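Local coordinates for glucose-6-phosphate isomerase like protein (Thermus thermophilus, PDB 1WIW) that probably interconverts sugar phosphates, acting as a glucose-6-phosphate and mannose-6-phosphate isomerase, at residues Y35-Y44 with P57-L68. Sequence-based numbering, arbitrary orientation.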
loop_
_atom_site.group_PDB
_atom_site.type_symbol
_atom_site.label_atom_id
_atom_site.label_comp_id
_atom_site.label_asym_id
_atom_site.label_seq_id
_atom_site.Cartn_x
_atom_site.Cartn_y
_atom_site.Cartn_z
ATOM N N TYR B 35 22.807 23.065 -1.198
ATOM C CA TYR B 35 22.510 22.344 -2.427
ATOM C C TYR B 35 21.713 23.241 -3.360
ATOM O O TYR B 35 20.668 23.771 -2.985
ATOM C CB TYR B 35 21.720 21.074 -2.110
ATOM C CG TYR B 35 22.508 20.086 -1.290
ATOM C CD1 TYR B 35 23.505 19.308 -1.874
ATOM C CD2 TYR B 35 22.294 19.961 0.084
ATOM C CE1 TYR B 35 24.272 18.431 -1.114
ATOM C CE2 TYR B 35 23.058 19.088 0.854
ATOM C CZ TYR B 35 24.043 18.329 0.248
ATOM O OH TYR B 35 24.806 17.472 1.003
ATOM N N PRO B 36 22.201 23.427 -4.593
ATOM C CA PRO B 36 21.519 24.272 -5.575
ATOM C C PRO B 36 20.167 23.711 -5.996
ATOM O O PRO B 36 20.054 22.540 -6.357
ATOM C CB PRO B 36 22.512 24.316 -6.729
ATOM C CG PRO B 36 23.126 22.953 -6.673
ATOM C CD PRO B 36 23.385 22.787 -5.192
ATOM N N GLY B 37 19.142 24.554 -5.939
ATOM C CA GLY B 37 17.815 24.130 -6.336
ATOM C C GLY B 37 17.711 24.178 -7.847
ATOM O O GLY B 37 18.644 24.645 -8.501
ATOM N N PRO B 38 16.603 23.697 -8.438
ATOM C CA PRO B 38 15.451 23.114 -7.745
ATOM C C PRO B 38 15.815 21.788 -7.079
ATOM O O PRO B 38 16.843 21.185 -7.398
ATOM C CB PRO B 38 14.427 22.951 -8.865
ATOM C CG PRO B 38 15.286 22.637 -10.037
ATOM C CD PRO B 38 16.415 23.634 -9.898
ATOM N N HIS B 39 14.967 21.339 -6.160
ATOM C CA HIS B 39 15.221 20.103 -5.429
ATOM C C HIS B 39 14.293 18.956 -5.809
ATOM O O HIS B 39 13.117 19.156 -6.097
ATOM C CB HIS B 39 15.094 20.358 -3.926
ATOM C CG HIS B 39 15.925 21.500 -3.434
ATOM N ND1 HIS B 39 17.300 21.516 -3.531
ATOM C CD2 HIS B 39 15.576 22.664 -2.836
ATOM C CE1 HIS B 39 17.763 22.641 -3.014
ATOM N NE2 HIS B 39 16.737 23.355 -2.585
ATOM N N ALA B 40 14.837 17.746 -5.794
ATOM C CA ALA B 40 14.064 16.553 -6.104
ATOM C C ALA B 40 14.576 15.414 -5.228
ATOM O O ALA B 40 15.733 15.420 -4.803
ATOM C CB ALA B 40 14.209 16.197 -7.585
ATOM N N ALA B 41 13.710 14.449 -4.947
ATOM C CA ALA B 41 14.100 13.312 -4.134
ATOM C C ALA B 41 13.387 12.037 -4.563
ATOM O O ALA B 41 12.203 12.046 -4.900
ATOM C CB ALA B 41 13.824 13.596 -2.665
ATOM N N LEU B 42 14.136 10.943 -4.556
ATOM C CA LEU B 42 13.619 9.630 -4.914
ATOM C C LEU B 42 14.142 8.724 -3.810
ATOM O O LEU B 42 15.351 8.622 -3.614
ATOM C CB LEU B 42 14.173 9.199 -6.272
ATOM C CG LEU B 42 13.710 7.858 -6.842
ATOM C CD1 LEU B 42 12.193 7.826 -6.951
ATOM C CD2 LEU B 42 14.343 7.656 -8.204
ATOM N N GLY B 43 13.243 8.078 -3.079
ATOM C CA GLY B 43 13.689 7.232 -1.990
ATOM C C GLY B 43 13.375 5.755 -2.094
ATOM O O GLY B 43 12.443 5.347 -2.785
ATOM N N TYR B 44 14.175 4.960 -1.388
ATOM C CA TYR B 44 14.029 3.512 -1.349
ATOM C C TYR B 44 14.182 3.042 0.091
ATOM O O TYR B 44 14.914 3.655 0.875
ATOM C CB TYR B 44 15.102 2.846 -2.212
ATOM C CG TYR B 44 15.120 3.340 -3.639
ATOM C CD1 TYR B 44 15.797 4.506 -3.988
ATOM C CD2 TYR B 44 14.430 2.655 -4.637
ATOM C CE1 TYR B 44 15.789 4.976 -5.300
ATOM C CE2 TYR B 44 14.414 3.115 -5.947
ATOM C CZ TYR B 44 15.094 4.274 -6.271
ATOM O OH TYR B 44 15.074 4.724 -7.571
ATOM N N PRO B 57 9.482 16.746 -5.963
ATOM C CA PRO B 57 9.219 15.923 -7.147
ATOM C C PRO B 57 10.164 14.722 -7.115
ATOM O O PRO B 57 11.219 14.782 -6.482
ATOM C CB PRO B 57 9.504 16.879 -8.305
ATOM C CG PRO B 57 10.512 17.823 -7.729
ATOM C CD PRO B 57 9.965 18.081 -6.349
ATOM N N ASP B 58 9.787 13.639 -7.791
ATOM C CA ASP B 58 10.598 12.423 -7.805
ATOM C C ASP B 58 11.676 12.396 -8.882
ATOM O O ASP B 58 12.290 11.356 -9.122
ATOM C CB ASP B 58 9.700 11.192 -7.963
ATOM C CG ASP B 58 9.090 11.086 -9.352
ATOM O OD1 ASP B 58 8.403 12.036 -9.780
ATOM O OD2 ASP B 58 9.295 10.048 -10.017
ATOM N N TRP B 59 11.913 13.532 -9.528
ATOM C CA TRP B 59 12.928 13.599 -10.570
ATOM C C TRP B 59 13.190 15.035 -11.003
ATOM O O TRP B 59 12.315 15.897 -10.898
ATOM C CB TRP B 59 12.498 12.756 -11.772
ATOM C CG TRP B 59 13.574 12.586 -12.805
ATOM C CD1 TRP B 59 13.740 13.314 -13.952
ATOM C CD2 TRP B 59 14.653 11.644 -12.767
ATOM N NE1 TRP B 59 14.857 12.881 -14.630
ATOM C CE2 TRP B 59 15.435 11.857 -13.925
ATOM C CE3 TRP B 59 15.035 10.639 -11.866
ATOM C CZ2 TRP B 59 16.581 11.101 -14.206
ATOM C CZ3 TRP B 59 16.176 9.887 -12.146
ATOM C CH2 TRP B 59 16.933 10.124 -13.309
ATOM N N GLY B 60 14.402 15.286 -11.487
ATOM C CA GLY B 60 14.758 16.623 -11.924
ATOM C C GLY B 60 15.808 16.632 -13.016
ATOM O O GLY B 60 16.665 15.749 -13.077
ATOM N N GLU B 61 15.741 17.636 -13.883
ATOM C CA GLU B 61 16.689 17.768 -14.982
ATOM C C GLU B 61 17.797 18.747 -14.616
ATOM O O GLU B 61 18.856 18.763 -15.245
ATOM C CB GLU B 61 15.972 18.259 -16.241
ATOM C CG GLU B 61 14.891 17.324 -16.753
ATOM C CD GLU B 61 15.433 15.958 -17.124
ATOM O OE1 GLU B 61 16.398 15.896 -17.916
ATOM O OE2 GLU B 61 14.894 14.946 -16.626
ATOM N N GLU B 62 17.545 19.560 -13.595
ATOM C CA GLU B 62 18.510 20.557 -13.142
ATOM C C GLU B 62 18.541 20.648 -11.616
ATOM O O GLU B 62 17.628 20.174 -10.937
ATOM C CB GLU B 62 18.146 21.929 -13.714
ATOM C CG GLU B 62 16.751 22.399 -13.315
ATOM C CD GLU B 62 16.475 23.847 -13.685
ATOM O OE1 GLU B 62 15.363 24.335 -13.387
ATOM O OE2 GLU B 62 17.368 24.498 -14.270
ATOM N N GLY B 63 19.591 21.265 -11.085
ATOM C CA GLY B 63 19.708 21.419 -9.645
ATOM C C GLY B 63 20.271 20.210 -8.918
ATOM O O GLY B 63 21.331 19.691 -9.276
ATOM N N THR B 64 19.560 19.761 -7.889
ATOM C CA THR B 64 20.003 18.616 -7.108
ATOM C C THR B 64 18.930 17.542 -7.000
ATOM O O THR B 64 17.752 17.833 -6.789
ATOM C CB THR B 64 20.394 19.028 -5.671
ATOM O OG1 THR B 64 21.416 20.028 -5.713
ATOM C CG2 THR B 64 20.909 17.827 -4.897
ATOM N N LEU B 65 19.356 16.294 -7.147
ATOM C CA LEU B 65 18.459 15.155 -7.040
ATOM C C LEU B 65 18.958 14.337 -5.857
ATOM O O LEU B 65 20.068 13.806 -5.886
ATOM C CB LEU B 65 18.495 14.319 -8.325
ATOM C CG LEU B 65 17.666 13.030 -8.430
ATOM C CD1 LEU B 65 18.306 11.933 -7.601
ATOM C CD2 LEU B 65 16.231 13.282 -7.983
ATOM N N PHE B 66 18.150 14.269 -4.805
ATOM C CA PHE B 66 18.520 13.506 -3.624
ATOM C C PHE B 66 18.044 12.069 -3.783
ATOM O O PHE B 66 16.846 11.801 -3.864
ATOM C CB PHE B 66 17.902 14.128 -2.374
ATOM C CG PHE B 66 18.477 15.466 -2.023
ATOM C CD1 PHE B 66 19.779 15.574 -1.547
ATOM C CD2 PHE B 66 17.724 16.623 -2.182
ATOM C CE1 PHE B 66 20.327 16.818 -1.236
ATOM C CE2 PHE B 66 18.261 17.873 -1.875
ATOM C CZ PHE B 66 19.564 17.970 -1.402
ATOM N N LEU B 67 19.001 11.151 -3.841
ATOM C CA LEU B 67 18.706 9.731 -3.997
ATOM C C LEU B 67 18.817 9.101 -2.613
ATOM O O LEU B 67 19.918 8.855 -2.133
ATOM C CB LEU B 67 19.729 9.113 -4.952
ATOM C CG LEU B 67 19.294 8.002 -5.906
ATOM C CD1 LEU B 67 18.066 8.442 -6.689
ATOM C CD2 LEU B 67 20.448 7.677 -6.853
ATOM N N LEU B 68 17.677 8.857 -1.969
ATOM C CA LEU B 68 17.667 8.280 -0.625
ATOM C C LEU B 68 17.724 6.756 -0.684
ATOM O O LEU B 68 16.691 6.080 -0.679
ATOM C CB LEU B 68 16.412 8.747 0.128
ATOM C CG LEU B 68 16.115 10.248 0.009
ATOM C CD1 LEU B 68 14.943 10.626 0.905
ATOM C CD2 LEU B 68 17.349 11.050 0.394
#
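Tyr35 and Phe66 form an edge-to-face (T-shaped) aromatic pair. The Phe66 edge, led by CE1 and CZ, points at one face of the Tyr35 ring. The planes meet at 83° and the centroids lie 5.1 Å apart. Phe66 has CG anti to its carbonyl carbon (chi1 -68°), which raises the ring off the sheet towards Tyr35. Thr64 CG2 sits over one face of Phe66, off its centre. With an alanine here instead of Tyr35, the Phe66 edge would probably lose its aromatic partner, and a gap would be likely to open beside Val92 and Phe117.

Backbone hydrogen bonds join strands 39-44 and 64-68 in parallel. Phe66 N gives a straight, short bond to Ala40 O (2.7 Å). Leu42 N then bonds to Phe66 O, Leu68 N to Leu42 O, and Tyr44 N to Leu68 O. Ala40 N to Thr64 O is weak. These are the two strands of a right-handed beta-alpha-beta crossover through helix 48-54, in the SIS-type N-terminal domain. Strand 39-45 is the outermost of its sheet within this chain. On the strand's other edge, Ala41 N donates to Pro57 O (2.9 Å).

One side-chain hydrogen bond ties the loop to the strand: Thr64 OG1 donates to Pro36 O (2.9 Å).

Ala40, Leu42, Leu65 and Leu67 pack on the sheet face opposite Phe66. Leu65 CD2 touches Ala40 CB at 3.6 Å. Leu42 and Leu67 run alongside each other, with Leu67 CD1 4.0 Å from Leu42 CB. Met80 of helix 76-83 packs on Leu42. At the loop end, Pro38 CG rests against Glu62 CG (3.6 Å).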